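Translation initiation factor 6 (Methanocaldococcus jannaschii, PDB 1G61) binds the 50S ribosomal subunit and keeps it from joining the 30S subunit to form the 70S initiation complex. Local coordinates at residues N66-V76 / D94-T105; V156-V167 / F179-T188. All blocks are in the same frame, centred on the assembly; numbering follows the deposited sequence.

Interaction 1 of 2, residues N66-V76 / D94-T105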
loop_
_atom_site.group_PDB
_atom_site.type_symbol
_atom_site.label_atom_id
_atom_site.label_comp_id
_atom_site.label_asym_id
_atom_site.label_seq_id
_atom_site.Cartn_x
_atom_site.Cartn_y
_atom_site.Cartn_z
ATOM N N ASN A 66 -1.739 7.239 -4.119
ATOM C CA ASN A 66 -2.977 6.841 -4.816
ATOM C C ASN A 66 -2.934 7.551 -6.173
ATOM O O ASN A 66 -1.853 7.992 -6.614
ATOM C CB ASN A 66 -4.222 7.088 -3.987
ATOM C CG ASN A 66 -4.613 8.540 -3.822
ATOM O OD1 ASN A 66 -3.870 9.439 -4.279
ATOM N ND2 ASN A 66 -5.781 8.775 -3.195
ATOM N N LYS A 67 -4.076 7.644 -6.864
ATOM C CA LYS A 67 -4.052 8.294 -8.204
ATOM C C LYS A 67 -3.691 9.772 -8.104
ATOM O O LYS A 67 -3.178 10.348 -9.081
ATOM C CB LYS A 67 -5.421 8.198 -8.853
ATOM C CG LYS A 67 -5.429 8.592 -10.334
ATOM C CD LYS A 67 -6.890 8.641 -10.905
ATOM C CE LYS A 67 -7.515 9.986 -10.602
ATOM N NZ LYS A 67 -8.957 10.065 -11.016
ATOM N N TYR A 68 -3.980 10.390 -6.962
ATOM C CA TYR A 68 -3.884 11.847 -6.796
ATOM C C TYR A 68 -2.615 12.313 -6.097
ATOM O O TYR A 68 -2.188 13.446 -6.380
ATOM C CB TYR A 68 -5.085 12.338 -5.984
ATOM C CG TYR A 68 -6.413 12.123 -6.711
ATOM C CD1 TYR A 68 -7.333 11.156 -6.286
ATOM C CD2 TYR A 68 -6.754 12.895 -7.810
ATOM C CE1 TYR A 68 -8.549 10.945 -6.915
ATOM C CE2 TYR A 68 -7.959 12.689 -8.460
ATOM C CZ TYR A 68 -8.850 11.719 -8.024
ATOM O OH TYR A 68 -10.036 11.585 -8.709
ATOM N N GLY A 69 -2.057 11.494 -5.199
ATOM C CA GLY A 69 -0.998 12.020 -4.364
ATOM C C GLY A 69 0.016 10.961 -4.011
ATOM O O GLY A 69 -0.241 9.737 -4.108
ATOM N N LEU A 70 1.178 11.416 -3.578
ATOM C CA LEU A 70 2.263 10.560 -3.087
ATOM C C LEU A 70 2.770 11.189 -1.810
ATOM O O LEU A 70 3.206 12.356 -1.856
ATOM C CB LEU A 70 3.393 10.469 -4.132
ATOM C CG LEU A 70 4.708 9.772 -3.636
ATOM C CD1 LEU A 70 4.472 8.329 -3.291
ATOM C CD2 LEU A 70 5.789 9.965 -4.676
ATOM N N LEU A 71 2.733 10.432 -0.725
ATOM C CA LEU A 71 3.181 10.955 0.581
ATOM C C LEU A 71 4.569 10.387 0.913
ATOM O O LEU A 71 4.779 9.167 0.826
ATOM C CB LEU A 71 2.225 10.559 1.696
ATOM C CG LEU A 71 0.754 10.838 1.467
ATOM C CD1 LEU A 71 -0.064 10.415 2.695
ATOM C CD2 LEU A 71 0.531 12.313 1.183
ATOM N N LEU A 72 5.471 11.264 1.318
ATOM C CA LEU A 72 6.845 10.855 1.634
ATOM C C LEU A 72 7.152 11.335 3.047
ATOM O O LEU A 72 6.668 12.390 3.465
ATOM C CB LEU A 72 7.781 11.478 0.619
ATOM C CG LEU A 72 7.622 10.940 -0.802
ATOM C CD1 LEU A 72 8.358 11.851 -1.789
ATOM C CD2 LEU A 72 8.139 9.509 -0.898
ATOM N N PRO A 73 8.005 10.611 3.774
ATOM C CA PRO A 73 8.393 11.005 5.126
ATOM C C PRO A 73 9.475 12.070 5.085
ATOM O O PRO A 73 10.135 12.338 4.051
ATOM C CB PRO A 73 8.929 9.675 5.696
ATOM C CG PRO A 73 9.626 9.042 4.517
ATOM C CD PRO A 73 8.651 9.334 3.373
ATOM N N LYS A 74 9.694 12.689 6.279
ATOM C CA LYS A 74 10.627 13.807 6.341
ATOM C C LYS A 74 12.057 13.377 6.033
ATOM O O LYS A 74 12.899 14.241 5.748
ATOM C CB LYS A 74 10.549 14.489 7.718
ATOM C CG LYS A 74 11.001 13.579 8.864
ATOM C CD LYS A 74 10.804 14.276 10.205
ATOM C CE LYS A 74 11.130 13.337 11.359
ATOM N NZ LYS A 74 11.406 14.080 12.622
ATOM N N ILE A 75 12.366 12.091 6.127
ATOM C CA ILE A 75 13.724 11.600 5.893
ATOM C C ILE A 75 13.989 11.413 4.412
ATOM O O ILE A 75 15.103 10.991 4.058
ATOM C CB ILE A 75 13.948 10.283 6.681
ATOM C CG1 ILE A 75 12.962 9.158 6.326
ATOM C CG2 ILE A 75 14.006 10.507 8.191
ATOM C CD1 ILE A 75 13.341 7.808 6.946
ATOM N N VAL A 76 13.018 11.669 3.505
ATOM C CA VAL A 76 13.329 11.475 2.089
ATOM C C VAL A 76 14.491 12.382 1.719
ATOM O O VAL A 76 14.580 13.533 2.150
ATOM C CB VAL A 76 12.055 11.678 1.228
ATOM C CG1 VAL A 76 11.621 13.154 1.237
ATOM C CG2 VAL A 76 12.277 11.197 -0.188
ATOM N N ASP A 94 0.860 13.577 -12.909
ATOM C CA ASP A 94 0.750 14.779 -12.095
ATOM C C ASP A 94 0.138 14.392 -10.755
ATOM O O ASP A 94 -1.099 14.300 -10.646
ATOM C CB ASP A 94 -0.126 15.772 -12.855
ATOM C CG ASP A 94 -0.233 17.126 -12.219
ATOM O OD1 ASP A 94 0.340 17.342 -11.125
ATOM O OD2 ASP A 94 -0.903 17.997 -12.803
ATOM N N LEU A 95 0.982 14.117 -9.788
ATOM C CA LEU A 95 0.559 13.803 -8.435
ATOM C C LEU A 95 0.869 14.964 -7.511
ATOM O O LEU A 95 1.829 15.720 -7.741
ATOM C CB LEU A 95 1.320 12.611 -7.854
ATOM C CG LEU A 95 1.228 11.296 -8.643
ATOM C CD1 LEU A 95 1.924 10.172 -7.893
ATOM C CD2 LEU A 95 -0.203 10.910 -8.888
ATOM N N ASN A 96 0.112 15.035 -6.417
ATOM C CA ASN A 96 0.406 15.943 -5.323
ATOM C C ASN A 96 1.501 15.294 -4.483
ATOM O O ASN A 96 1.163 14.433 -3.652
ATOM C CB ASN A 96 -0.846 16.182 -4.479
ATOM C CG ASN A 96 -1.998 16.821 -5.215
ATOM O OD1 ASN A 96 -1.800 17.731 -6.022
ATOM N ND2 ASN A 96 -3.226 16.374 -4.960
ATOM N N VAL A 97 2.781 15.603 -4.715
ATOM C CA VAL A 97 3.857 14.994 -3.936
ATOM C C VAL A 97 4.018 15.800 -2.645
ATOM O O VAL A 97 4.307 16.986 -2.677
ATOM C CB VAL A 97 5.155 14.947 -4.744
ATOM C CG1 VAL A 97 6.285 14.320 -3.922
ATOM C CG2 VAL A 97 4.869 14.172 -6.041
ATOM N N GLU A 98 3.810 15.125 -1.508
ATOM C CA GLU A 98 3.703 15.847 -0.225
ATOM C C GLU A 98 4.586 15.198 0.808
ATOM O O GLU A 98 4.487 13.963 1.004
ATOM C CB GLU A 98 2.235 15.851 0.223
ATOM C CG GLU A 98 2.007 16.299 1.644
ATOM C CD GLU A 98 2.278 17.756 1.931
ATOM O OE1 GLU A 98 2.654 18.505 0.997
ATOM O OE2 GLU A 98 2.109 18.186 3.100
ATOM N N ILE A 99 5.468 15.956 1.467
ATOM C CA ILE A 99 6.238 15.435 2.591
ATOM C C ILE A 99 5.399 15.650 3.850
ATOM O O ILE A 99 5.025 16.788 4.205
ATOM C CB ILE A 99 7.604 16.132 2.683
ATOM C CG1 ILE A 99 8.426 15.891 1.392
ATOM C CG2 ILE A 99 8.310 15.698 3.968
ATOM C CD1 ILE A 99 9.741 16.652 1.337
ATOM N N ILE A 100 5.091 14.531 4.508
ATOM C CA ILE A 100 4.370 14.524 5.788
ATOM C C ILE A 100 5.435 14.518 6.878
ATOM O O ILE A 100 6.169 13.529 7.033
ATOM C CB ILE A 100 3.469 13.286 5.882
ATOM C CG1 ILE A 100 2.380 13.254 4.795
ATOM C CG2 ILE A 100 2.891 13.193 7.291
ATOM C CD1 ILE A 100 1.378 14.401 4.860
ATOM N N LYS A 101 5.530 15.662 7.574
ATOM C CA LYS A 101 6.652 15.849 8.481
ATOM C C LYS A 101 6.406 15.305 9.864
ATOM O O LYS A 101 6.700 15.896 10.911
ATOM C CB LYS A 101 6.970 17.356 8.559
ATOM C CG LYS A 101 7.428 17.900 7.218
ATOM C CD LYS A 101 7.701 19.396 7.251
ATOM C CE LYS A 101 7.985 19.958 5.869
ATOM N NZ LYS A 101 8.136 21.456 5.887
ATOM N N SER A 102 5.859 14.107 9.931
ATOM C CA SER A 102 5.622 13.452 11.207
ATOM C C SER A 102 6.883 12.878 11.835
ATOM O O SER A 102 7.814 12.460 11.128
ATOM C CB SER A 102 4.572 12.332 10.944
ATOM O OG SER A 102 4.970 11.511 9.812
ATOM N N LYS A 103 6.904 12.810 13.186
ATOM C CA LYS A 103 8.032 12.177 13.852
ATOM C C LYS A 103 8.089 10.688 13.554
ATOM O O LYS A 103 9.170 10.122 13.500
ATOM C CB LYS A 103 7.978 12.441 15.356
ATOM C CG LYS A 103 8.321 13.877 15.773
ATOM C CD LYS A 103 8.144 14.130 17.257
ATOM C CE LYS A 103 8.549 15.522 17.747
ATOM N NZ LYS A 103 10.043 15.557 17.776
ATOM N N ASN A 104 6.927 10.071 13.373
ATOM C CA ASN A 104 6.858 8.674 12.949
ATOM C C ASN A 104 6.912 8.665 11.426
ATOM O O ASN A 104 5.962 9.099 10.786
ATOM C CB ASN A 104 5.577 8.009 13.470
ATOM C CG ASN A 104 5.610 6.505 13.294
ATOM O OD1 ASN A 104 6.321 5.984 12.413
ATOM N ND2 ASN A 104 4.851 5.755 14.095
ATOM N N THR A 105 8.006 8.143 10.873
ATOM C CA THR A 105 8.229 8.203 9.425
ATOM C C THR A 105 7.594 7.044 8.657
ATOM O O THR A 105 7.682 7.026 7.437
ATOM C CB THR A 105 9.734 8.228 9.100
ATOM O OG1 THR A 105 10.303 7.056 9.731
ATOM C CG2 THR A 105 10.361 9.469 9.671
HETATM O O HOH W 1 -3.249 15.066 -8.289
HETATM O O HOH W 2 7.961 11.818 8.427
HETATM O O HOH W 3 8.882 15.703 12.718
HETATM O O HOH W 4 11.446 11.491 14.097
#
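K74 turns its CG between its own backbone N and carbonyl carbon (chi1 65°) and then runs extended, which lays the chain alongside the loop after strand 96-100: CE comes to 3.4 Å from S102 O. At its end NZ gives hydrogen bonds to two waters, one held by K101 O and the other by K103 O. K103 NZ stands 5.5 Å from K74 NZ, and the two water-bridged carbonyls probably soften the repulsion between these like charges. A third water accepts from K74 N and donates to I100 O and S102 O, continuing the link where the strands part. Along strands 69-73 and 96-100, beginning one residue early at Y68, five backbone hydrogen bonds alternate in parallel fashion, from N96 N to Y68 O (2.8 Å) through to I100 N to L72 O (2.9 Å). On one face of the sheet L72 CD1 meets V97 CG1 at 3.9 Å, and L70 CB meets L95 CD1 at 4.0 Å; helix 78-90 covers this layer through L81, I84 and L88. On the other face L71 CD2 lies 4.0 Å from E98 CB, and L71 CB touches I100 CG1, under L107 and helix 128-135. Beyond the strand, T105 CB packs on P73 CB at 3.8 Å. At the start, N66 OD1 accepts from Y68 N, an Asx turn, and from G69 N, which completes an Asx motif. Two parallel neighbours joined through helix 78-90 make the classic beta-alpha-beta unit, consistent with the repeated beta-alpha-beta architecture of the eIF-6 (pentein) fold.

Interaction 2 of 2, residues V156-V167 / F179-T188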
loop_
_atom_site.group_PDB
_atom_site.type_symbol
_atom_site.label_atom_id
_atom_site.label_comp_id
_atom_site.label_asym_id
_atom_site.label_seq_id
_atom_site.Cartn_x
_atom_site.Cartn_y
_atom_site.Cartn_z
ATOM N N VAL A 156 -5.945 -2.453 0.596
ATOM C CA VAL A 156 -7.114 -1.841 -0.014
ATOM C C VAL A 156 -6.786 -1.435 -1.443
ATOM O O VAL A 156 -5.675 -0.984 -1.733
ATOM C CB VAL A 156 -7.693 -0.664 0.799
ATOM C CG1 VAL A 156 -6.802 0.567 0.791
ATOM C CG2 VAL A 156 -9.103 -0.353 0.282
ATOM N N THR A 157 -7.782 -1.653 -2.306
ATOM C CA THR A 157 -7.687 -1.239 -3.695
ATOM C C THR A 157 -9.003 -0.530 -4.032
ATOM O O THR A 157 -9.914 -0.427 -3.164
ATOM C CB THR A 157 -7.479 -2.389 -4.676
ATOM O OG1 THR A 157 -8.744 -3.081 -4.828
ATOM C CG2 THR A 157 -6.423 -3.373 -4.154
ATOM N N ASN A 158 -9.168 -0.015 -5.218
ATOM C CA ASN A 158 -10.440 0.554 -5.652
ATOM C C ASN A 158 -11.553 -0.486 -5.742
ATOM O O ASN A 158 -12.731 -0.092 -5.762
ATOM C CB ASN A 158 -10.273 1.256 -7.007
ATOM C CG ASN A 158 -9.398 2.487 -6.881
ATOM O OD1 ASN A 158 -9.361 3.131 -5.817
ATOM N ND2 ASN A 158 -8.689 2.814 -7.951
ATOM N N LYS A 159 -11.179 -1.764 -5.784
ATOM C CA LYS A 159 -12.181 -2.818 -5.973
ATOM C C LYS A 159 -12.494 -3.545 -4.699
ATOM O O LYS A 159 -13.616 -4.035 -4.503
ATOM C CB LYS A 159 -11.647 -3.821 -7.026
ATOM C CG LYS A 159 -12.689 -4.817 -7.473
ATOM C CD LYS A 159 -12.176 -5.678 -8.633
ATOM C CE LYS A 159 -13.344 -6.371 -9.344
ATOM N NZ LYS A 159 -12.813 -7.217 -10.452
ATOM N N GLY A 160 -11.520 -3.744 -3.789
ATOM C CA GLY A 160 -11.801 -4.536 -2.609
ATOM C C GLY A 160 -10.830 -4.217 -1.468
ATOM O O GLY A 160 -9.975 -3.344 -1.543
ATOM N N CYS A 161 -11.010 -4.979 -0.377
ATOM C CA CYS A 161 -10.232 -4.722 0.833
ATOM C C CYS A 161 -10.068 -6.042 1.598
ATOM O O CYS A 161 -11.067 -6.758 1.765
ATOM C CB CYS A 161 -10.985 -3.671 1.670
ATOM S SG CYS A 161 -10.250 -3.328 3.279
ATOM N N LEU A 162 -8.861 -6.305 2.012
ATOM C CA LEU A 162 -8.571 -7.456 2.876
ATOM C C LEU A 162 -8.051 -6.970 4.224
ATOM O O LEU A 162 -7.094 -6.186 4.227
ATOM C CB LEU A 162 -7.555 -8.394 2.219
ATOM C CG LEU A 162 -7.071 -9.575 3.067
ATOM C CD1 LEU A 162 -8.154 -10.669 3.085
ATOM C CD2 LEU A 162 -5.741 -10.114 2.544
ATOM N N THR A 163 -8.647 -7.412 5.329
ATOM C CA THR A 163 -8.169 -6.965 6.628
ATOM C C THR A 163 -7.565 -8.101 7.446
ATOM O O THR A 163 -7.827 -9.269 7.169
ATOM C CB THR A 163 -9.289 -6.321 7.477
ATOM O OG1 THR A 163 -10.181 -7.353 7.940
ATOM C CG2 THR A 163 -10.112 -5.353 6.636
ATOM N N HIS A 164 -6.855 -7.725 8.496
ATOM C CA HIS A 164 -6.537 -8.557 9.638
ATOM C C HIS A 164 -7.728 -9.434 10.014
ATOM O O HIS A 164 -8.888 -8.979 10.005
ATOM C CB HIS A 164 -6.236 -7.566 10.793
ATOM C CG HIS A 164 -5.694 -8.184 12.041
ATOM N ND1 HIS A 164 -6.381 -9.069 12.852
ATOM C CD2 HIS A 164 -4.466 -8.011 12.593
ATOM C CE1 HIS A 164 -5.576 -9.396 13.878
ATOM N NE2 HIS A 164 -4.415 -8.766 13.738
ATOM N N PRO A 165 -7.451 -10.693 10.360
ATOM C CA PRO A 165 -8.554 -11.649 10.613
ATOM C C PRO A 165 -9.434 -11.283 11.795
ATOM O O PRO A 165 -10.559 -11.865 11.885
ATOM C CB PRO A 165 -7.808 -12.977 10.832
ATOM C CG PRO A 165 -6.442 -12.617 11.206
ATOM C CD PRO A 165 -6.117 -11.310 10.527
ATOM N N LEU A 166 -9.040 -10.413 12.715
ATOM C CA LEU A 166 -9.832 -10.143 13.916
ATOM C C LEU A 166 -10.688 -8.906 13.784
ATOM O O LEU A 166 -11.261 -8.414 14.768
ATOM C CB LEU A 166 -8.944 -10.043 15.175
ATOM C CG LEU A 166 -8.249 -11.368 15.525
ATOM C CD1 LEU A 166 -7.424 -11.212 16.791
ATOM C CD2 LEU A 166 -9.268 -12.501 15.630
ATOM N N VAL A 167 -10.851 -8.381 12.587
ATOM C CA VAL A 167 -11.769 -7.246 12.375
ATOM C C VAL A 167 -13.204 -7.712 12.538
ATOM O O VAL A 167 -13.647 -8.734 11.975
ATOM C CB VAL A 167 -11.554 -6.663 10.968
ATOM C CG1 VAL A 167 -12.657 -5.687 10.613
ATOM C CG2 VAL A 167 -10.216 -5.970 10.865
ATOM N N PHE A 179 -14.049 3.103 1.929
ATOM C CA PHE A 179 -13.259 2.856 0.742
ATOM C C PHE A 179 -14.147 2.664 -0.486
ATOM O O PHE A 179 -13.607 2.582 -1.615
ATOM C CB PHE A 179 -12.372 1.610 0.988
ATOM C CG PHE A 179 -11.291 1.881 2.004
ATOM C CD1 PHE A 179 -11.178 1.089 3.140
ATOM C CD2 PHE A 179 -10.381 2.928 1.803
ATOM C CE1 PHE A 179 -10.154 1.330 4.061
ATOM C CE2 PHE A 179 -9.367 3.161 2.717
ATOM C CZ PHE A 179 -9.276 2.376 3.839
ATOM N N LYS A 180 -15.472 2.627 -0.297
ATOM C CA LYS A 180 -16.447 2.516 -1.391
ATOM C C LYS A 180 -16.139 1.318 -2.265
ATOM O O LYS A 180 -16.101 1.395 -3.498
ATOM C CB LYS A 180 -16.484 3.793 -2.211
ATOM C CG LYS A 180 -17.028 5.015 -1.539
ATOM C CD LYS A 180 -18.399 4.666 -1.002
ATOM C CE LYS A 180 -19.010 5.733 -0.112
ATOM N NZ LYS A 180 -19.756 5.021 0.977
ATOM N N VAL A 181 -15.935 0.161 -1.614
ATOM C CA VAL A 181 -15.627 -1.091 -2.326
ATOM C C VAL A 181 -16.789 -2.076 -2.233
ATOM O O VAL A 181 -17.543 -2.083 -1.257
ATOM C CB VAL A 181 -14.346 -1.767 -1.808
ATOM C CG1 VAL A 181 -13.166 -0.884 -2.197
ATOM C CG2 VAL A 181 -14.346 -1.978 -0.302
ATOM N N GLU A 182 -16.934 -2.926 -3.248
ATOM C CA GLU A 182 -18.052 -3.884 -3.213
ATOM C C GLU A 182 -17.555 -5.204 -2.659
ATOM O O GLU A 182 -18.375 -6.047 -2.269
ATOM C CB GLU A 182 -18.686 -4.124 -4.570
ATOM C CG GLU A 182 -19.291 -2.913 -5.249
ATOM C CD GLU A 182 -20.440 -2.229 -4.545
ATOM O OE1 GLU A 182 -21.128 -2.788 -3.657
ATOM O OE2 GLU A 182 -20.683 -1.052 -4.886
ATOM N N TYR A 183 -16.237 -5.427 -2.585
ATOM C CA TYR A 183 -15.644 -6.671 -2.087
ATOM C C TYR A 183 -14.902 -6.365 -0.819
ATOM O O TYR A 183 -14.154 -5.380 -0.749
ATOM C CB TYR A 183 -14.655 -7.237 -3.125
ATOM C CG TYR A 183 -15.316 -7.628 -4.449
ATOM C CD1 TYR A 183 -15.407 -6.761 -5.526
ATOM C CD2 TYR A 183 -15.857 -8.898 -4.595
ATOM C CE1 TYR A 183 -16.009 -7.132 -6.708
ATOM C CE2 TYR A 183 -16.462 -9.302 -5.765
ATOM C CZ TYR A 183 -16.534 -8.408 -6.819
ATOM O OH TYR A 183 -17.135 -8.834 -7.955
ATOM N N ILE A 184 -15.066 -7.196 0.222
ATOM C CA ILE A 184 -14.242 -7.062 1.402
ATOM C C ILE A 184 -14.205 -8.411 2.110
ATOM O O ILE A 184 -15.130 -9.217 2.076
ATOM C CB ILE A 184 -14.796 -5.980 2.341
ATOM C CG1 ILE A 184 -13.818 -5.669 3.480
ATOM C CG2 ILE A 184 -16.182 -6.351 2.876
ATOM C CD1 ILE A 184 -14.023 -4.264 4.031
ATOM N N GLY A 185 -13.072 -8.648 2.791
ATOM C CA GLY A 185 -12.949 -9.867 3.627
ATOM C C GLY A 185 -11.799 -9.730 4.590
ATOM O O GLY A 185 -11.124 -8.695 4.625
ATOM N N LYS A 186 -11.615 -10.806 5.337
ATOM C CA LYS A 186 -10.571 -10.818 6.348
ATOM C C LYS A 186 -9.801 -12.112 6.287
ATOM O O LYS A 186 -10.376 -13.163 5.992
ATOM C CB LYS A 186 -11.143 -10.582 7.736
ATOM C CG LYS A 186 -12.225 -11.486 8.257
ATOM C CD LYS A 186 -12.822 -10.972 9.559
ATOM C CE LYS A 186 -13.065 -12.027 10.612
ATOM N NZ LYS A 186 -13.421 -11.536 12.003
ATOM N N GLY A 187 -8.525 -12.094 6.607
ATOM C CA GLY A 187 -7.742 -13.337 6.509
ATOM C C GLY A 187 -6.267 -13.045 6.813
ATOM O O GLY A 187 -5.882 -11.959 7.240
ATOM N N THR A 188 -5.455 -14.068 6.598
ATOM C CA THR A 188 -4.000 -13.943 6.786
ATOM C C THR A 188 -3.261 -14.087 5.461
ATOM O O THR A 188 -3.835 -14.427 4.419
ATOM C CB THR A 188 -3.475 -14.976 7.801
ATOM O OG1 THR A 188 -3.855 -16.293 7.366
ATOM C CG2 THR A 188 -4.068 -14.748 9.192
HETATM O O HOH W 5 -15.722 -2.855 -5.632
#
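K186, the residue most covered here, lays its CB 3.4 Å from T163 OG1. With chi1 at 56° its CG sits between the backbone N and the carbonyl carbon, and the chain runs over the turn H164-V167 to end with NZ on V167 O, a hydrogen bond of 2.8 Å whose donor stands above the carbonyl plane. C161 and P165 are the next most covered. With chi1 at 175° C161 carries SG to 4.0 Å from I184 CD1, and SG lies obliquely beside the F179 ring, a sulfur-aromatic contact. That ring takes V156 CG2 over one face, 3.8 Å from the centroid, a CH-pi contact. P165 sets CG against T188 CG2 at 3.8 Å, the two side chains crossing at about a right angle. Strands 160-163 and 183-186 run parallel, joined by G185 N to C161 O, T163 N to G185 O and G187 N to T163 O (3.0 Å). T163 OG1 donates to H164 O, which V167 N reaches from the opposite face. A valine in place of T163 lacks the hydroxyl, and H164 O, left with V167 N alone of these two donors, would probably hold the turn less firmly. At the other end K159 lies beside the Y183 ring, and its NZ bonds to G226 O. The contact is apolar where V156, C161, F179 and I184 meet, and polar at the turn, where main-chain carbonyls take the T163 hydroxyl and a lysine ammonium that is probably charged.

In the fold
From the N terminus, after several helices and short strands, the chain comes to strand 69-73, passes through helix 78-90 and returns as strand 96-100, so interaction 1 closes a loop of 17 intervening residues. Only later does strand 160-163 lead through helix 169-179 to strand 183-186, where interaction 2 closes a shorter loop of 11. The two are in series, neither nested nor crossing. The centres of interactions 1 and 2 lie about 24 Å apart, on opposite sides of the chain's centre, and the two do not touch. Each ties the ends of a beta-alpha-beta unit, with an antiparallel strand, 64-65 or 154-156, on the other side of its first strand. D115 and N114 bond to residues of both.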